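Local coordinates for arginase (Trypanosoma brucei brucei, PDB 4RHJ), which is of unknown function but adopts the arginase-deacetylase fold, having evolved without the binuclear manganese cluster of classical arginases, at residues S160-I165 with L189-V194; I233-P238 with R277-V282; M55-P60 with Q103-A108. One frame throughout, in Å; residues are numbered along the deposited sequence. Where two conformers were deposited one is given.

Interaction 1 (S160-I165 with L189-V194); sequences SDDIVI and LLKGVV
Leu189 meets Ile163 through its backbone: its carbonyl O lies 4.1 Å from Ile163 CB, just before the two chains pair. Leu190 comes closer. Its CA-H points at Ile163 O, with CA and O 3.5 Å apart. Its isobutyl end swings in toward Ile165, which has two conformers; in the one with CG1 anti to its own carbonyl carbon (chi1 -67°) the side chains cross at nearly a right angle, Leu190 CD2 3.6 Å from Ile165 CD1, a provisional contact. Lys191 N then donates to Ile163 O over 3.2 Å, so this one oxygen takes both the N-H and the CA-H. The lysine chain, bent at its second torsion, runs obliquely across Asp162; NZ stays 4.3 Å from OD1, opposite charges near each other but not a salt bridge. Gly192 offers its O to Ile165 N (3.3 Å), the donor tilted 21° from the carbonyl plane. Val194 N closes the series on Ile165 O at 2.9 Å, the straightest of the three backbone bonds, with an N-H...O angle of 166°. The two parallel strands and helix 180-186 form a beta-alpha-beta unit, Leu184 and Leu185 covering Ile165, Leu190 and Val193. Helix 148-157 packs on Ile163 and Leu189, strand 239-244 flanks 163-168 on its other edge, and strand 215-217 continues the sheet beyond 190-196.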
loop_
_atom_site.group_PDB
_atom_site.type_symbol
_atom_site.label_atom_id
_atom_site.label_comp_id
_atom_site.label_asym_id
_atom_site.label_seq_id
_atom_site.Cartn_x
_atom_site.Cartn_y
_atom_site.Cartn_z
ATOM N N SER A 160 -5.173 -36.278 22.199
ATOM C CA SER A 160 -4.796 -37.243 21.184
ATOM C C SER A 160 -4.544 -36.556 19.852
ATOM O O SER A 160 -3.738 -37.020 19.044
ATOM C CB SER A 160 -5.888 -38.294 21.022
ATOM O OG SER A 160 -7.112 -37.684 20.651
ATOM N N ASP A 161 -5.248 -35.450 19.629
ATOM C CA ASP A 161 -5.161 -34.706 18.377
ATOM C C ASP A 161 -3.836 -33.961 18.271
ATOM O O ASP A 161 -3.428 -33.283 19.206
ATOM C CB ASP A 161 -6.331 -33.719 18.253
ATOM C CG ASP A 161 -7.607 -34.372 17.738
ATOM O OD1 ASP A 161 -7.801 -34.410 16.507
ATOM O OD2 ASP A 161 -8.426 -34.833 18.557
ATOM N N ASP A 162 -3.162 -34.106 17.134
ATOM C CA ASP A 162 -1.952 -33.338 16.845
ATOM C C ASP A 162 -2.294 -31.915 16.389
ATOM O O ASP A 162 -2.938 -31.738 15.361
ATOM C CB ASP A 162 -1.121 -34.037 15.767
ATOM C CG ASP A 162 -0.584 -35.377 16.218
ATOM O OD1 ASP A 162 -0.316 -35.531 17.430
ATOM O OD2 ASP A 162 -0.420 -36.273 15.355
ATOM N N ILE A 163 -1.866 -30.907 17.143
ATOM C CA ILE A 163 -2.152 -29.519 16.774
ATOM C C ILE A 163 -0.948 -28.821 16.163
ATOM O O ILE A 163 0.116 -28.767 16.768
ATOM C CB ILE A 163 -2.611 -28.690 17.984
ATOM C CG1 ILE A 163 -3.815 -29.351 18.665
ATOM C CG2 ILE A 163 -2.900 -27.254 17.553
ATOM C CD1 ILE A 163 -4.254 -28.667 19.941
ATOM N N VAL A 164 -1.119 -28.282 14.963
ATOM C CA VAL A 164 -0.073 -27.458 14.379
ATOM C C VAL A 164 -0.565 -26.030 14.325
ATOM O O VAL A 164 -1.740 -25.771 14.548
ATOM C CB VAL A 164 0.334 -27.931 12.982
ATOM C CG1 VAL A 164 0.416 -29.448 12.950
ATOM C CG2 VAL A 164 -0.637 -27.413 11.932
ATOM N N ILE A 165 0.342 -25.107 14.044
ATOM C CA ILE A 165 0.013 -23.688 14.018
ATOM C C ILE A 165 0.579 -23.024 12.771
ATOM O O ILE A 165 1.736 -23.224 12.431
ATOM C CB ILE A 165 0.545 -22.957 15.277
ATOM C CG1 ILE A 165 -0.193 -23.443 16.527
ATOM C CG2 ILE A 165 0.382 -21.457 15.140
ATOM C CD1 ILE A 165 0.110 -22.642 17.760
ATOM N N LEU A 189 2.984 -29.463 22.859
ATOM C CA LEU A 189 1.598 -29.505 22.419
ATOM C C LEU A 189 1.595 -29.355 20.908
ATOM O O LEU A 189 0.701 -29.819 20.214
ATOM C CB LEU A 189 0.775 -28.397 23.089
ATOM C CG LEU A 189 0.720 -28.393 24.626
ATOM C CD1 LEU A 189 -0.113 -27.234 25.129
ATOM C CD2 LEU A 189 0.168 -29.699 25.173
ATOM N N LEU A 190 2.650 -28.724 20.414
ATOM C CA LEU A 190 2.788 -28.407 19.007
ATOM C C LEU A 190 3.605 -29.452 18.273
ATOM O O LEU A 190 4.791 -29.628 18.550
ATOM C CB LEU A 190 3.432 -27.033 18.848
ATOM C CG LEU A 190 2.482 -25.927 18.414
ATOM C CD1 LEU A 190 1.106 -26.138 19.023
ATOM C CD2 LEU A 190 3.043 -24.560 18.770
ATOM N N LYS A 191 2.972 -30.138 17.329
ATOM C CA LYS A 191 3.685 -31.106 16.505
ATOM C C LYS A 191 4.341 -30.398 15.310
ATOM O O LYS A 191 4.970 -31.038 14.465
ATOM C CB LYS A 191 2.739 -32.214 16.032
ATOM C CG LYS A 191 3.332 -33.622 16.065
ATOM C CD LYS A 191 3.331 -34.220 17.475
ATOM C CE LYS A 191 3.694 -35.708 17.442
ATOM N NZ LYS A 191 3.686 -36.383 18.780
ATOM N N GLY A 192 4.194 -29.073 15.246
ATOM C CA GLY A 192 4.823 -28.283 14.199
ATOM C C GLY A 192 4.395 -26.826 14.141
ATOM O O GLY A 192 3.266 -26.504 14.485
ATOM N N VAL A 193 5.308 -25.957 13.704
ATOM C CA VAL A 193 5.009 -24.542 13.488
ATOM C C VAL A 193 5.395 -24.067 12.090
ATOM O O VAL A 193 6.543 -24.171 11.678
ATOM C CB VAL A 193 5.730 -23.634 14.508
ATOM C CG1 VAL A 193 5.486 -22.161 14.182
ATOM C CG2 VAL A 193 5.275 -23.944 15.925
ATOM N N VAL A 194 4.414 -23.532 11.376
ATOM C CA VAL A 194 4.636 -22.879 10.101
ATOM C C VAL A 194 4.582 -21.361 10.293
ATOM O O VAL A 194 3.520 -20.793 10.529
ATOM C CB VAL A 194 3.586 -23.327 9.061
ATOM C CG1 VAL A 194 3.990 -22.911 7.685
ATOM C CG2 VAL A 194 3.400 -24.845 9.101
#

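Interaction 2 (I233-P238 with R277-V282); sequences IRNDYP and RGPKVV
Asn235 turns its flat carboxamide toward Arg277, while its CB sits in plane at the edge of the second flat group, the Tyr237 ring. From the amide, ND2 donates to Arg277 O at 3.2 Å, a weak bond because the N-H...O angle is only 133°. The group is placed there by a first torsion of 61°, with CG between the backbone N and carbonyl carbon. Its OD1 accepts a weak, Asx-turn-like bond from Tyr237 N and lies 2.7 Å from Tyr237 O, two acceptors in close contact; the amide thus makes one weak bond each way. Gly278 adds a CA-H...O contact to Asn235 O. This loop leads into strand 239-244, and residues 277-280 lead into its sheet neighbour 281-287; with helix 266-274 between them the two strands form a beta-alpha-beta crossover of the arginase-deacetylase fold. Further along, the Pro238 and Pro279 rings cross at about a right angle, CD to CG 3.7 Å. Pro279 CG also lies 3.2 Å from Asp236 O. Pro238 CB touches Val282 CG1 at 3.7 Å, and the bent Lys280 chain passes slantwise, its CD 3.7 Å from Pro238 CB. At the opposite end of the contact Ile233 CG1 covers Arg277 N at 3.3 Å, a buried N-H without a polar partner. The Arg277 guanidinium leads away to a salt bridge with Asp232, whose other carboxylate oxygen pairs with Arg234.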
loop_
_atom_site.group_PDB
_atom_site.type_symbol
_atom_site.label_atom_id
_atom_site.label_comp_id
_atom_site.label_asym_id
_atom_site.label_seq_id
_atom_site.Cartn_x
_atom_site.Cartn_y
_atom_site.Cartn_z
ATOM N N ILE A 233 -0.522 -26.722 1.490
ATOM C CA ILE A 233 0.041 -27.116 2.777
ATOM C C ILE A 233 -0.118 -28.632 2.863
ATOM O O ILE A 233 0.778 -29.310 3.382
ATOM C CB ILE A 233 -0.627 -26.462 3.986
ATOM C CG1 ILE A 233 -0.929 -24.991 3.760
ATOM C CG2 ILE A 233 0.238 -26.608 5.212
ATOM C CD1 ILE A 233 -0.434 -24.022 4.840
ATOM N N ARG A 234 -1.260 -29.147 2.402
ATOM C CA ARG A 234 -1.471 -30.572 2.202
ATOM C C ARG A 234 -1.166 -31.428 3.431
ATOM O O ARG A 234 -0.320 -32.324 3.385
ATOM C CB ARG A 234 -0.640 -31.067 1.001
ATOM C CG ARG A 234 -1.267 -30.885 -0.377
ATOM C CD ARG A 234 -0.367 -31.377 -1.496
ATOM N NE ARG A 234 -0.524 -30.587 -2.722
ATOM C CZ ARG A 234 0.271 -29.576 -3.071
ATOM N NH1 ARG A 234 1.272 -29.212 -2.284
ATOM N NH2 ARG A 234 0.067 -28.917 -4.202
ATOM N N ASN A 235 -1.844 -31.141 4.537
ATOM C CA ASN A 235 -1.668 -31.948 5.746
ATOM C C ASN A 235 -3.010 -32.417 6.290
ATOM O O ASN A 235 -4.041 -31.811 6.017
ATOM C CB ASN A 235 -0.910 -31.162 6.819
ATOM C CG ASN A 235 -1.643 -29.917 7.239
ATOM O OD1 ASN A 235 -2.384 -29.913 8.212
ATOM N ND2 ASN A 235 -1.462 -28.858 6.487
ATOM N N ASP A 236 -2.976 -33.489 7.075
ATOM C CA ASP A 236 -4.158 -34.000 7.746
ATOM C C ASP A 236 -4.163 -33.584 9.218
ATOM O O ASP A 236 -4.919 -34.136 10.020
ATOM C CB ASP A 236 -4.220 -35.529 7.619
ATOM C CG ASP A 236 -4.118 -36.000 6.173
ATOM O OD1 ASP A 236 -3.637 -35.217 5.329
ATOM O OD2 ASP A 236 -4.513 -37.148 5.878
ATOM N N TYR A 237 -3.305 -32.618 9.563
ATOM C CA TYR A 237 -3.143 -32.133 10.940
ATOM C C TYR A 237 -3.966 -30.877 11.211
ATOM O O TYR A 237 -3.787 -29.882 10.515
ATOM C CB TYR A 237 -1.665 -31.835 11.233
ATOM C CG TYR A 237 -0.753 -33.021 11.080
ATOM C CD1 TYR A 237 -0.473 -33.851 12.156
ATOM C CD2 TYR A 237 -0.174 -33.319 9.858
ATOM C CE1 TYR A 237 0.361 -34.949 12.015
ATOM C CE2 TYR A 237 0.662 -34.410 9.704
ATOM C CZ TYR A 237 0.926 -35.223 10.786
ATOM O OH TYR A 237 1.755 -36.313 10.641
ATOM N N PRO A 238 -4.858 -30.920 12.232
ATOM C CA PRO A 238 -5.737 -29.821 12.671
ATOM C C PRO A 238 -5.020 -28.476 12.799
ATOM O O PRO A 238 -3.996 -28.392 13.460
ATOM C CB PRO A 238 -6.228 -30.302 14.040
ATOM C CG PRO A 238 -6.247 -31.770 13.909
ATOM C CD PRO A 238 -5.059 -32.126 13.056
ATOM N N ARG A 277 -4.132 -25.700 4.403
ATOM C CA ARG A 277 -4.823 -26.978 4.280
ATOM C C ARG A 277 -5.007 -27.615 5.637
ATOM O O ARG A 277 -4.263 -27.332 6.568
ATOM C CB ARG A 277 -4.054 -27.944 3.374
ATOM C CG ARG A 277 -3.830 -27.491 1.957
ATOM C CD ARG A 277 -5.074 -27.536 1.114
ATOM N NE ARG A 277 -4.905 -26.636 -0.012
ATOM C CZ ARG A 277 -5.133 -25.334 0.060
ATOM N NH1 ARG A 277 -5.566 -24.810 1.190
ATOM N NH2 ARG A 277 -4.946 -24.562 -0.990
ATOM N N GLY A 278 -5.997 -28.485 5.755
ATOM C CA GLY A 278 -6.225 -29.166 7.014
ATOM C C GLY A 278 -7.486 -29.999 7.069
ATOM O O GLY A 278 -8.307 -29.957 6.154
ATOM N N PRO A 279 -7.633 -30.778 8.148
ATOM C CA PRO A 279 -8.805 -31.618 8.378
ATOM C C PRO A 279 -9.868 -30.809 9.083
ATOM O O PRO A 279 -11.040 -31.202 9.122
ATOM C CB PRO A 279 -8.266 -32.711 9.283
ATOM C CG PRO A 279 -7.256 -31.994 10.117
ATOM C CD PRO A 279 -6.614 -30.976 9.194
ATOM N N LYS A 280 -9.425 -29.673 9.619
ATOM C CA LYS A 280 -10.207 -28.799 10.485
ATOM C C LYS A 280 -9.329 -27.681 11.042
ATOM O O LYS A 280 -8.121 -27.847 11.202
ATOM C CB LYS A 280 -10.811 -29.587 11.644
ATOM C CG LYS A 280 -9.791 -30.429 12.376
ATOM C CD LYS A 280 -9.875 -30.195 13.868
ATOM C CE LYS A 280 -9.555 -28.756 14.217
ATOM N NZ LYS A 280 -10.767 -27.968 14.592
ATOM N N VAL A 281 -9.944 -26.552 11.361
ATOM C CA VAL A 281 -9.238 -25.490 12.051
ATOM C C VAL A 281 -9.569 -25.529 13.545
ATOM O O VAL A 281 -10.730 -25.627 13.910
ATOM C CB VAL A 281 -9.579 -24.114 11.449
ATOM C CG1 VAL A 281 -8.973 -22.995 12.263
ATOM C CG2 VAL A 281 -9.097 -24.044 10.022
ATOM N N VAL A 282 -8.557 -25.497 14.408
ATOM C CA VAL A 282 -8.814 -25.614 15.842
ATOM C C VAL A 282 -9.246 -24.273 16.420
ATOM O O VAL A 282 -9.935 -24.214 17.445
ATOM C CB VAL A 282 -7.593 -26.146 16.632
ATOM C CG1 VAL A 282 -6.824 -27.167 15.829
ATOM C CG2 VAL A 282 -6.704 -25.040 17.077
#

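Interaction 3 (M55-P60 with Q103-A108); sequences MPRRAP and QMLDEA
Arg57 and Leu105 cross at about a right angle, the arginine reaching over the leucine with its chain extended from CG to NE. Leu105 CD2 lies over one face of the guanidinium, and NH1 is 3.6 Å from both CG and CD2 of the leucine. The same methyl touches the arginine further back, CD2 to CG at 3.9 Å, so the aliphatic part and the planar head both rest on one branch. Leu105 presents that branch with CG anti to the backbone N (chi1 -156°). At the guanidinium edge, near its plane, lies Asp106 O, 4.4 Å from NH1 and too far for a bond. The evidence is therefore of one leucine methyl sitting over the NH1 side of the guanidinium face, with Met21 packing on both Arg57 and Leu105.

The second pair is Ala59 with Gln103. The glutamine chain bends at its second torsion (chi2 -72°), and Ala59 CB approaches the NE2 end of its amide obliquely, from out of the amide plane, 3.5 Å from NE2. Ala59 O approaches that nitrogen to 3.0 Å, yet it too stands well out of the amide plane, and the poor angle rules out a hydrogen bond. The contact here is thus one of packing, with Leu62 and Asp63 of helix 62-66 also against Gln103.

Residues 55-60 lie in the loop after strand 46-50, and residues 103-108 run from the last residue of the neighbouring parallel strand 95-103 into the next loop; each leads on to a helix, 62-66 or 116-131. Such loops form the rim at the C-terminal edge of the sheet in three-layer alpha/beta proteins such as the arginase-deacetylase family; this pair lies at the surface, away from the known metal-binding residue.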
loop_
_atom_site.group_PDB
_atom_site.type_symbol
_atom_site.label_atom_id
_atom_site.label_comp_id
_atom_site.label_asym_id
_atom_site.label_seq_id
_atom_site.Cartn_x
_atom_site.Cartn_y
_atom_site.Cartn_z
ATOM N N MET A 55 -3.836 -4.644 24.917
ATOM C CA MET A 55 -4.294 -3.506 24.121
ATOM C C MET A 55 -5.123 -2.598 25.032
ATOM O O MET A 55 -5.604 -3.064 26.055
ATOM C CB MET A 55 -5.124 -3.984 22.920
ATOM C CG MET A 55 -4.368 -4.943 21.979
ATOM S SD MET A 55 -3.030 -4.082 21.118
ATOM C CE MET A 55 -1.804 -5.343 20.826
ATOM N N PRO A 56 -5.293 -1.310 24.671
ATOM C CA PRO A 56 -6.167 -0.377 25.401
ATOM C C PRO A 56 -7.528 -0.945 25.814
ATOM O O PRO A 56 -7.971 -1.953 25.275
ATOM C CB PRO A 56 -6.341 0.760 24.398
ATOM C CG PRO A 56 -5.023 0.832 23.755
ATOM C CD PRO A 56 -4.571 -0.604 23.600
ATOM N N ARG A 57 -8.183 -0.286 26.763
ATOM C CA ARG A 57 -9.447 -0.779 27.304
ATOM C C ARG A 57 -10.583 -0.785 26.274
ATOM O O ARG A 57 -11.470 -1.645 26.311
ATOM C CB ARG A 57 -9.863 0.053 28.512
ATOM C CG ARG A 57 -10.605 -0.762 29.550
ATOM C CD ARG A 57 -11.242 0.094 30.637
ATOM N NE ARG A 57 -11.591 -0.701 31.813
ATOM C CZ ARG A 57 -12.591 -1.574 31.859
ATOM N NH1 ARG A 57 -13.353 -1.780 30.793
ATOM N NH2 ARG A 57 -12.828 -2.250 32.974
ATOM N N ARG A 58 -10.571 0.180 25.364
ATOM C CA ARG A 58 -11.575 0.197 24.314
ATOM C C ARG A 58 -11.150 -0.727 23.184
ATOM O O ARG A 58 -10.073 -0.563 22.594
ATOM C CB ARG A 58 -11.808 1.615 23.787
ATOM C CG ARG A 58 -12.728 1.675 22.567
ATOM C CD ARG A 58 -12.797 3.075 21.997
ATOM N NE ARG A 58 -13.415 3.098 20.676
ATOM C CZ ARG A 58 -12.750 2.963 19.531
ATOM N NH1 ARG A 58 -11.435 2.790 19.535
ATOM N NH2 ARG A 58 -13.403 3.003 18.376
ATOM N N ALA A 59 -12.001 -1.711 22.908
ATOM C CA ALA A 59 -11.813 -2.613 21.782
ATOM C C ALA A 59 -12.974 -2.498 20.809
ATOM O O ALA A 59 -14.029 -3.086 21.019
ATOM C CB ALA A 59 -11.677 -4.033 22.258
ATOM N N PRO A 60 -12.790 -1.720 19.744
ATOM C CA PRO A 60 -13.843 -1.653 18.731
ATOM C C PRO A 60 -13.804 -2.891 17.849
ATOM O O PRO A 60 -14.461 -3.863 18.181
ATOM C CB PRO A 60 -13.511 -0.381 17.951
ATOM C CG PRO A 60 -12.036 -0.159 18.183
ATOM C CD PRO A 60 -11.644 -0.843 19.456
ATOM N N GLN A 103 -17.705 -9.167 23.639
ATOM C CA GLN A 103 -16.431 -8.853 24.283
ATOM C C GLN A 103 -16.252 -9.537 25.634
ATOM O O GLN A 103 -17.173 -9.571 26.449
ATOM C CB GLN A 103 -16.292 -7.335 24.477
ATOM C CG GLN A 103 -16.083 -6.525 23.208
ATOM C CD GLN A 103 -14.703 -6.707 22.616
ATOM O OE1 GLN A 103 -13.883 -7.435 23.156
ATOM N NE2 GLN A 103 -14.441 -6.046 21.495
ATOM N N MET A 104 -15.054 -10.061 25.874
ATOM C CA MET A 104 -14.654 -10.510 27.208
ATOM C C MET A 104 -14.942 -9.456 28.290
ATOM O O MET A 104 -15.574 -9.732 29.305
ATOM C CB MET A 104 -13.166 -10.847 27.222
ATOM C CG MET A 104 -12.784 -12.020 26.397
ATOM S SD MET A 104 -12.043 -13.272 27.426
ATOM C CE MET A 104 -12.421 -14.723 26.478
ATOM N N LEU A 105 -14.477 -8.241 28.051
ATOM C CA LEU A 105 -14.536 -7.170 29.037
ATOM C C LEU A 105 -15.899 -6.474 29.037
ATOM O O LEU A 105 -16.284 -5.852 28.049
ATOM C CB LEU A 105 -13.412 -6.163 28.751
ATOM C CG LEU A 105 -12.809 -5.232 29.804
ATOM C CD1 LEU A 105 -12.442 -5.994 31.043
ATOM C CD2 LEU A 105 -11.570 -4.552 29.240
ATOM N N ASP A 106 -16.635 -6.582 30.137
ATOM C CA ASP A 106 -17.890 -5.846 30.242
ATOM C C ASP A 106 -17.633 -4.353 30.404
ATOM O O ASP A 106 -17.096 -3.914 31.417
ATOM C CB ASP A 106 -18.736 -6.349 31.409
ATOM C CG ASP A 106 -20.040 -5.573 31.562
ATOM O OD1 ASP A 106 -20.381 -4.771 30.671
ATOM O OD2 ASP A 106 -20.739 -5.775 32.572
ATOM N N GLU A 107 -18.061 -3.574 29.416
ATOM C CA GLU A 107 -17.864 -2.130 29.442
ATOM C C GLU A 107 -18.655 -1.313 30.469
ATOM O O GLU A 107 -18.751 -0.091 30.349
ATOM C CB GLU A 107 -17.879 -1.573 28.013
ATOM C CG GLU A 107 -16.925 -2.288 27.067
ATOM C CD GLU A 107 -17.291 -2.105 25.607
ATOM O OE1 GLU A 107 -16.715 -2.808 24.752
ATOM O OE2 GLU A 107 -18.150 -1.255 25.312
ATOM N N ALA A 108 -19.203 -1.993 31.479
ATOM C CA ALA A 108 -20.187 -1.428 32.409
ATOM C C ALA A 108 -20.231 -2.142 33.760
ATOM O O ALA A 108 -21.273 -2.161 34.411
ATOM C CB ALA A 108 -21.576 -1.452 31.787
#

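Overall arrangement
Interactions 1 and 2 adjoin, their centres about 10 Å apart, and both reach the N-terminal ends of central sheet strands. Val164 N lies 3.2 Å from Pro238 O, a probable hydrogen bond, and Tyr237 CB packs on Val164 CG1 at 3.6 Å. Interaction 3 lies across the chain's centre, among loops after the C-terminal ends of strands 46-50 and 95-103; its centre is about 31 Å from that of interaction 1 and 32 Å from that of interaction 2, with nearest atoms about 17 and 13 Å away. Asp244, seen to bind manganese in a crystal structure of this protein though no metal is bound to this chain here, is about 11 Å from Ile165 between their side chains.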